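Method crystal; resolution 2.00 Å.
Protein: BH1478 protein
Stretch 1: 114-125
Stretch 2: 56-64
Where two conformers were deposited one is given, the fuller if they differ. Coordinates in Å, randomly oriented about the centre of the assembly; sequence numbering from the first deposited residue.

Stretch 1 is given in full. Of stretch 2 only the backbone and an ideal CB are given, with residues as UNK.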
ATOM      1  N   ASP A 114       7.452   5.446  11.719  1.00 26.33           N
ATOM      2  CA  ASP A 114       8.071   4.567  12.725  1.00 30.02           C
ATOM      3  C   ASP A 114       9.150   3.663  12.144  1.00 32.94           C
ATOM      4  O   ASP A 114      10.086   3.230  12.842  1.00 24.27           O
ATOM      5  CB  ASP A 114       7.005   3.693  13.377  1.00 32.79           C
ATOM      6  CG  ASP A 114       6.179   4.444  14.391  1.00 38.59           C
ATOM      7  OD1 ASP A 114       5.227   3.836  14.912  1.00 42.01           O
ATOM      8  OD2 ASP A 114       6.479   5.631  14.670  1.00 42.90           O
ATOM      9  N   LEU A 115       8.986   3.370  10.867  1.00 20.09           N
ATOM     10  CA  LEU A 115       9.930   2.588  10.106  1.00 27.63           C
ATOM     11  C   LEU A 115      11.188   3.388   9.801  1.00 29.21           C
ATOM     12  O   LEU A 115      12.287   2.896  10.019  1.00 27.89           O
ATOM     13  CB  LEU A 115       9.282   2.118   8.789  1.00 27.27           C
ATOM     14  CG  LEU A 115      10.148   1.329   7.810  1.00 28.84           C
ATOM     15  CD1 LEU A 115      10.540  -0.026   8.392  1.00 23.92           C
ATOM     16  CD2 LEU A 115       9.412   1.142   6.505  1.00 24.36           C
ATOM     17  N   THR A 116      11.013   4.606   9.273  1.00 23.89           N
ATOM     18  CA  THR A 116      12.086   5.572   9.136  1.00 24.77           C
ATOM     19  C   THR A 116      12.967   5.685  10.365  1.00 28.65           C
ATOM     20  O   THR A 116      14.185   5.609  10.271  1.00 31.34           O
ATOM     21  CB  THR A 116      11.561   6.930   8.719  1.00 24.62           C
ATOM     22  OG1 THR A 116      10.693   6.752   7.598  1.00 26.12           O
ATOM     23  CG2 THR A 116      12.708   7.821   8.276  1.00 27.95           C
ATOM     24  N   ASP A 117      12.336   5.802  11.520  1.00 22.89           N
ATOM     25  CA  ASP A 117      13.037   5.851  12.778  1.00 27.02           C
ATOM     26  C   ASP A 117      13.891   4.626  13.031  1.00 28.64           C
ATOM     27  O   ASP A 117      15.047   4.737  13.454  1.00 33.45           O
ATOM     28  CB  ASP A 117      12.029   6.019  13.897  1.00 19.92           C
ATOM     29  CG  ASP A 117      12.374   7.157  14.793  1.00 44.39           C
ATOM     30  OD1 ASP A 117      12.354   8.322  14.321  1.00 47.14           O
ATOM     31  OD2 ASP A 117      12.694   6.879  15.968  1.00 59.89           O
ATOM     32  N   ALA A 118      13.315   3.460  12.767  1.00 31.34           N
ATOM     33  CA  ALA A 118      13.948   2.187  13.079  1.00 31.16           C
ATOM     34  C   ALA A 118      15.153   1.956  12.167  1.00 33.61           C
ATOM     35  O   ALA A 118      16.164   1.397  12.580  1.00 34.05           O
ATOM     36  CB  ALA A 118      12.946   1.070  12.921  1.00 27.91           C
ATOM     37  N   VAL A 119      15.028   2.411  10.927  1.00 24.85           N
ATOM     38  CA  VAL A 119      16.095   2.359   9.943  1.00 30.25           C
ATOM     39  C   VAL A 119      17.190   3.385  10.279  1.00 34.40           C
ATOM     40  O   VAL A 119      18.378   3.130  10.073  1.00 38.87           O
ATOM     41  CB  VAL A 119      15.500   2.562   8.494  1.00 24.49           C
ATOM     42  CG1 VAL A 119      16.572   2.841   7.462  1.00 27.76           C
ATOM     43  CG2 VAL A 119      14.683   1.350   8.084  1.00 28.30           C
ATOM     44  N   LEU A 120      16.795   4.535  10.818  1.00 35.07           N
ATOM     45  CA  LEU A 120      17.758   5.571  11.172  1.00 36.49           C
ATOM     46  C   LEU A 120      18.520   5.256  12.461  1.00 39.78           C
ATOM     47  O   LEU A 120      19.643   5.724  12.641  1.00 46.25           O
ATOM     48  CB  LEU A 120      17.068   6.924  11.301  1.00 30.71           C
ATOM     49  CG  LEU A 120      17.210   7.977  10.208  1.00 33.43           C
ATOM     50  CD1 LEU A 120      17.254   7.399   8.823  1.00 42.68           C
ATOM     51  CD2 LEU A 120      16.057   8.903  10.320  1.00 21.06           C
ATOM     52  N   ALA A 121      17.919   4.466  13.347  1.00 46.74           N
ATOM     53  CA  ALA A 121      18.533   4.143  14.644  1.00 50.01           C
ATOM     54  C   ALA A 121      19.744   3.216  14.545  1.00 57.95           C
ATOM     55  O   ALA A 121      19.910   2.493  13.559  1.00 60.41           O
ATOM     56  CB  ALA A 121      17.509   3.580  15.594  1.00 52.64           C
ATOM     57  N   LYS A 122      20.587   3.245  15.576  1.00 65.45           N
ATOM     58  CA  LYS A 122      21.990   2.855  15.438  1.00 74.72           C
ATOM     59  C   LYS A 122      22.163   1.343  15.277  1.00 77.43           C
ATOM     60  O   LYS A 122      22.772   0.879  14.309  1.00 79.77           O
ATOM     61  CB  LYS A 122      22.830   3.399  16.603  1.00 77.64           C
ATOM     62  CG  LYS A 122      23.243   4.867  16.439  1.00 80.32           C
ATOM     63  CD  LYS A 122      23.072   5.652  17.738  1.00 86.06           C
ATOM     64  CE  LYS A 122      24.389   5.822  18.491  1.00 84.94           C
ATOM     65  NZ  LYS A 122      25.311   6.749  17.781  1.00 82.48           N
ATOM     66  N   GLU A 123      21.610   0.584  16.216  1.00 78.96           N
ATOM     67  CA  GLU A 123      21.327  -0.831  15.997  1.00 79.30           C
ATOM     68  C   GLU A 123      20.044  -1.022  15.164  1.00 74.36           C
ATOM     69  O   GLU A 123      19.167  -0.152  15.149  1.00 71.63           O
ATOM     70  CB  GLU A 123      21.315  -1.589  17.339  1.00 82.35           C
ATOM     71  CG  GLU A 123      19.984  -1.629  18.123  1.00 92.62           C
ATOM     72  CD  GLU A 123      19.337  -0.264  18.375  1.00 98.97           C
ATOM     73  OE1 GLU A 123      18.103  -0.160  18.185  1.00 96.63           O
ATOM     74  OE2 GLU A 123      20.046   0.696  18.760  1.00101.86           O
ATOM     75  N   LYS A 124      19.950  -2.150  14.462  1.00 71.61           N
ATOM     76  CA  LYS A 124      19.122  -2.248  13.250  1.00 67.97           C
ATOM     77  C   LYS A 124      18.896  -3.706  12.794  1.00 65.88           C
ATOM     78  O   LYS A 124      19.704  -4.256  12.033  1.00 63.21           O
ATOM     79  CB  LYS A 124      19.777  -1.442  12.124  1.00 67.08           C
ATOM     80  CG  LYS A 124      18.817  -0.866  11.110  1.00 61.71           C
ATOM     81  CD  LYS A 124      19.477   0.188  10.218  1.00 64.79           C
ATOM     82  CE  LYS A 124      20.988   0.339  10.417  1.00 69.78           C
ATOM     83  NZ  LYS A 124      21.340   1.549  11.231  1.00 69.52           N
ATOM     84  N   LYS A 125      17.796  -4.315  13.250  1.00 56.67           N
ATOM     85  CA  LYS A 125      17.585  -5.757  13.099  1.00 50.35           C
ATOM     86  C   LYS A 125      16.681  -6.123  11.923  1.00 44.82           C
ATOM     87  O   LYS A 125      15.531  -5.689  11.850  1.00 42.11           O
ATOM     88  CB  LYS A 125      17.073  -6.370  14.403  1.00 51.90           C
ATOM     89  CG  LYS A 125      18.194  -6.708  15.385  1.00 60.90           C
ATOM     90  CD  LYS A 125      17.732  -7.710  16.437  1.00 73.62           C
ATOM     91  CE  LYS A 125      17.667  -7.090  17.833  1.00 75.34           C
ATOM     92  NZ  LYS A 125      16.326  -7.277  18.466  1.00 69.54           N
ATOM     93  N   UNK A  56      14.297  -6.338   0.229  1.00 19.35           N
ATOM     94  CA  UNK A  56      15.602  -5.667   0.045  1.00 22.19           C
ATOM     95  C   UNK A  56      15.956  -4.761   1.197  1.00 23.32           C
ATOM     96  O   UNK A  56      17.075  -4.829   1.692  1.00 31.49           O
ATOM     97  CB  UNK A  56      15.604  -4.851  -1.249  1.00 22.19           C
ATOM     98  N   UNK A  57      14.997  -3.927   1.622  1.00 25.39           N
ATOM     99  CA  UNK A  57      15.217  -2.968   2.705  1.00 21.92           C
ATOM    100  C   UNK A  57      15.488  -3.694   3.990  1.00 19.24           C
ATOM    101  O   UNK A  57      16.326  -3.257   4.743  1.00 23.89           O
ATOM    102  CB  UNK A  57      14.016  -2.035   2.870  1.00 21.92           C
ATOM    103  N   UNK A  58      14.792  -4.795   4.237  1.00 27.02           N
ATOM    104  CA  UNK A  58      15.026  -5.604   5.441  0.50 20.86           C
ATOM    105  C   UNK A  58      16.446  -6.205   5.480  1.00 28.75           C
ATOM    106  O   UNK A  58      17.043  -6.387   6.568  1.00 28.32           O
ATOM    107  CB  UNK A  58      13.990  -6.727   5.516  0.50 20.86           C
ATOM    108  N   UNK A  59      16.982  -6.502   4.293  1.00 33.39           N
ATOM    109  CA  UNK A  59      18.318  -7.069   4.125  1.00 35.37           C
ATOM    110  C   UNK A  59      19.396  -5.981   4.159  1.00 37.22           C
ATOM    111  O   UNK A  59      20.417  -6.145   4.813  1.00 39.60           O
ATOM    112  CB  UNK A  59      18.399  -7.846   2.810  1.00 35.37           C
ATOM    113  N   UNK A  60      19.199  -4.893   3.418  1.00 34.93           N
ATOM    114  CA  UNK A  60      20.242  -3.877   3.294  1.00 31.50           C
ATOM    115  C   UNK A  60      20.186  -2.877   4.434  1.00 36.53           C
ATOM    116  O   UNK A  60      21.219  -2.616   5.055  1.00 45.33           O
ATOM    117  CB  UNK A  60      20.117  -3.146   1.956  1.00 31.50           C
ATOM    118  N   UNK A  61      19.015  -2.315   4.663  1.00 30.78           N
ATOM    119  CA  UNK A  61      18.718  -1.380   5.794  0.50 31.44           C
ATOM    120  C   UNK A  61      19.418  -0.021   5.588  1.00 32.22           C
ATOM    121  O   UNK A  61      19.899   0.576   6.487  1.00 28.16           O
ATOM    122  CB  UNK A  61      19.165  -1.991   7.124  0.50 31.44           C
ATOM    123  N   UNK A  62      19.394   0.448   4.365  1.00 29.08           N
ATOM    124  CA  UNK A  62      20.001   1.713   4.046  1.00 24.70           C
ATOM    125  C   UNK A  62      18.878   2.722   3.817  1.00 28.27           C
ATOM    126  O   UNK A  62      17.745   2.340   3.516  1.00 26.62           O
ATOM    127  CB  UNK A  62      20.917   1.598   2.826  1.00 24.70           C
ATOM    128  N   UNK A  63      19.200   4.007   3.929  1.00 22.51           N
ATOM    129  CA  UNK A  63      18.253   5.079   3.594  1.00 24.73           C
ATOM    130  C   UNK A  63      17.958   5.093   2.090  1.00 27.16           C
ATOM    131  O   UNK A  63      16.855   5.459   1.664  1.00 35.98           O
ATOM    132  CB  UNK A  63      18.805   6.436   4.035  1.00 24.73           C
ATOM    133  N   UNK A  64      18.926   4.652   1.293  1.00 25.05           N
ATOM    134  CA  UNK A  64      18.708   4.482  -0.125  1.00 22.56           C
ATOM    135  C   UNK A  64      17.597   3.468  -0.421  1.00 28.97           C
ATOM    136  O   UNK A  64      16.811   3.646  -1.351  1.00 21.79           O
ATOM    137  CB  UNK A  64      20.011   4.047  -0.798  1.00 22.56           C
TER

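Position 56 lies in a helix (phi/psi -49/-47), and its ideal CB has nothing of stretch 1 within 5.5 Å. Stretch 1 sets no constraint, so almost any helix-compatible residue would serve. The deposited residue is Leu56, whose side chain is out of reach of stretch 1.

Position 57 is also helical (-64/-39), and its CA-to-CB bond points toward stretch 1. The CB itself has no neighbour there within 5.5 Å, so a short side chain would fall short of the methyl groups that Leu115 and Val119 present. Leucine, isoleucine or methionine would all be reasonable. Leu57 is found, with chi1 t and chi2 p. Its two methyls reach different partners: CD1 lies 4.0 Å from Val119 CG2, and CD2 lies 4.2 Å from Leu115 CD2.

Position 58 is helical (-63/-32) with CA-to-CB pointing away, so stretch 1 favours no type; small, polar or apolar residues would all fit. The residue is Ser58, whose OG bonds to a residue just outside the stretch. Position 59 is out of reach and tolerant of polar or charged residues; it holds Glu59.

Position 60 closes the helix, again out of reach. Its backbone N bonds to the carbonyl O of Leu56 at 2.7 Å. Stretch 1 limits nothing here, so polar, beta-branched or apolar residues could all be accommodated. Thr60 adds a side-chain bond from OG1 to Leu56 O at 3.1 Å, although the placement of OG1 is less sure.

Position 61 has phi/psi of 70/41, leaving helical space with positive phi, a conformation easiest for glycine and accessible to asparagine or other residues at some cost. Yet CA-to-CB points toward stretch 1, and the ideal CB is 3.8 Å from Lys124 CD and 5.5 Å from Val119 CG1. The CA of position 61 is 6.2 Å from Val119 CA. A side chain with a long aliphatic portion could therefore pack here, while the carbonyl of Lys124 offers an acceptor. Arg61 covers the gap with its methylenes: CB is 3.8 Å from Lys124 CD, and CD is 3.6 Å from Lys124 O. No hydrogen bond crosses between the stretches. The guanidinium instead turns back on its own helix, Arg61 NH2 donating to Ser58 O at 2.9 Å. Val119 CG1 also approaches the backbone, 4.1 Å from Arg61 O.

Position 62 points away at -107/159, immediately before a helix, where serine, threonine, aspartate or asparagine commonly cap. Thr62 does so, its side chain capping a backbone N just past the stretch. Thr62 O stands 4.1 Å from Val119 CG1.

Position 63 begins the next helix, with its ideal CB sideways, 5.1 Å from Leu120 CD1 and 5.4 Å from Val119 CG1. A branched or extended apolar chain could close that distance. Ile63 does, its CG1 reaching 3.7 Å from Leu120 CD1.

Position 64 is helical and out of reach, suited to a polar residue among others; it is Glu64.

Stretch 2 56-64: LLSETRTIE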
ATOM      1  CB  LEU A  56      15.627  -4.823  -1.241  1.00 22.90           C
ATOM      2  CG  LEU A  56      16.990  -4.348  -1.729  1.00 30.14           C
ATOM      3  CD1 LEU A  56      17.997  -5.475  -1.642  1.00 37.51           C
ATOM      4  CD2 LEU A  56      16.880  -3.859  -3.180  1.00 20.04           C
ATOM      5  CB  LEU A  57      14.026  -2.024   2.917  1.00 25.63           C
ATOM      6  CG  LEU A  57      13.934  -1.244   4.250  1.00 21.99           C
ATOM      7  CD1 LEU A  57      15.092  -0.262   4.451  1.00 20.92           C
ATOM      8  CD2 LEU A  57      12.596  -0.526   4.353  1.00 27.75           C
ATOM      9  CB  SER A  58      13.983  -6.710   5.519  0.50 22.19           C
ATOM     10  OG  SER A  58      14.363  -7.797   4.699  0.50 10.83           O
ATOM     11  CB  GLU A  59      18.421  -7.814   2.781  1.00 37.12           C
ATOM     12  CG  GLU A  59      17.528  -9.040   2.599  1.00 44.38           C
ATOM     13  CD  GLU A  59      17.899 -10.215   3.497  1.00 55.19           C
ATOM     14  OE1 GLU A  59      17.038 -10.615   4.308  1.00 56.36           O
ATOM     15  OE2 GLU A  59      19.030 -10.751   3.389  1.00 57.44           O
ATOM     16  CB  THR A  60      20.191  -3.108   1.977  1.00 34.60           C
ATOM     17  OG1 THR A  60      18.988  -2.348   1.949  1.00 44.24           O
ATOM     18  CG2 THR A  60      20.222  -4.042   0.790  1.00 31.70           C
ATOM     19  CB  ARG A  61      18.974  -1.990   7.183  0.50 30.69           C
ATOM     20  CG  ARG A  61      18.287  -3.335   7.408  0.50 33.27           C
ATOM     21  CD  ARG A  61      18.913  -4.126   8.542  0.50 30.31           C
ATOM     22  NE  ARG A  61      20.277  -4.575   8.246  0.50 37.08           N
ATOM     23  CZ  ARG A  61      20.612  -5.799   7.833  0.50 36.82           C
ATOM     24  NH1 ARG A  61      21.884  -6.095   7.607  0.50 35.45           N
ATOM     25  NH2 ARG A  61      19.687  -6.729   7.622  0.50 32.38           N
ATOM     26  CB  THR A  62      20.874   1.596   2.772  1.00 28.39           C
ATOM     27  OG1 THR A  62      20.053   1.194   1.677  1.00 25.09           O
ATOM     28  CG2 THR A  62      22.006   0.579   2.942  1.00 22.84           C
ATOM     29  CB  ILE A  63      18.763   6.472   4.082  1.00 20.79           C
ATOM     30  CG1 ILE A  63      18.792   6.505   5.606  1.00 21.77           C
ATOM     31  CG2 ILE A  63      17.880   7.615   3.599  1.00 17.25           C
ATOM     32  CD1 ILE A  63      19.980   7.244   6.144  1.00 34.78           C
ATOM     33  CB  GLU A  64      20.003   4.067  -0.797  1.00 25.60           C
ATOM     34  CG  GLU A  64      19.884   3.835  -2.325  1.00 18.02           C
ATOM     35  CD  GLU A  64      21.053   3.021  -2.883  1.00 32.09           C
ATOM     36  OE1 GLU A  64      21.184   2.933  -4.129  1.00 19.14           O
ATOM     37  OE2 GLU A  64      21.836   2.461  -2.072  1.00 18.40           O
TER
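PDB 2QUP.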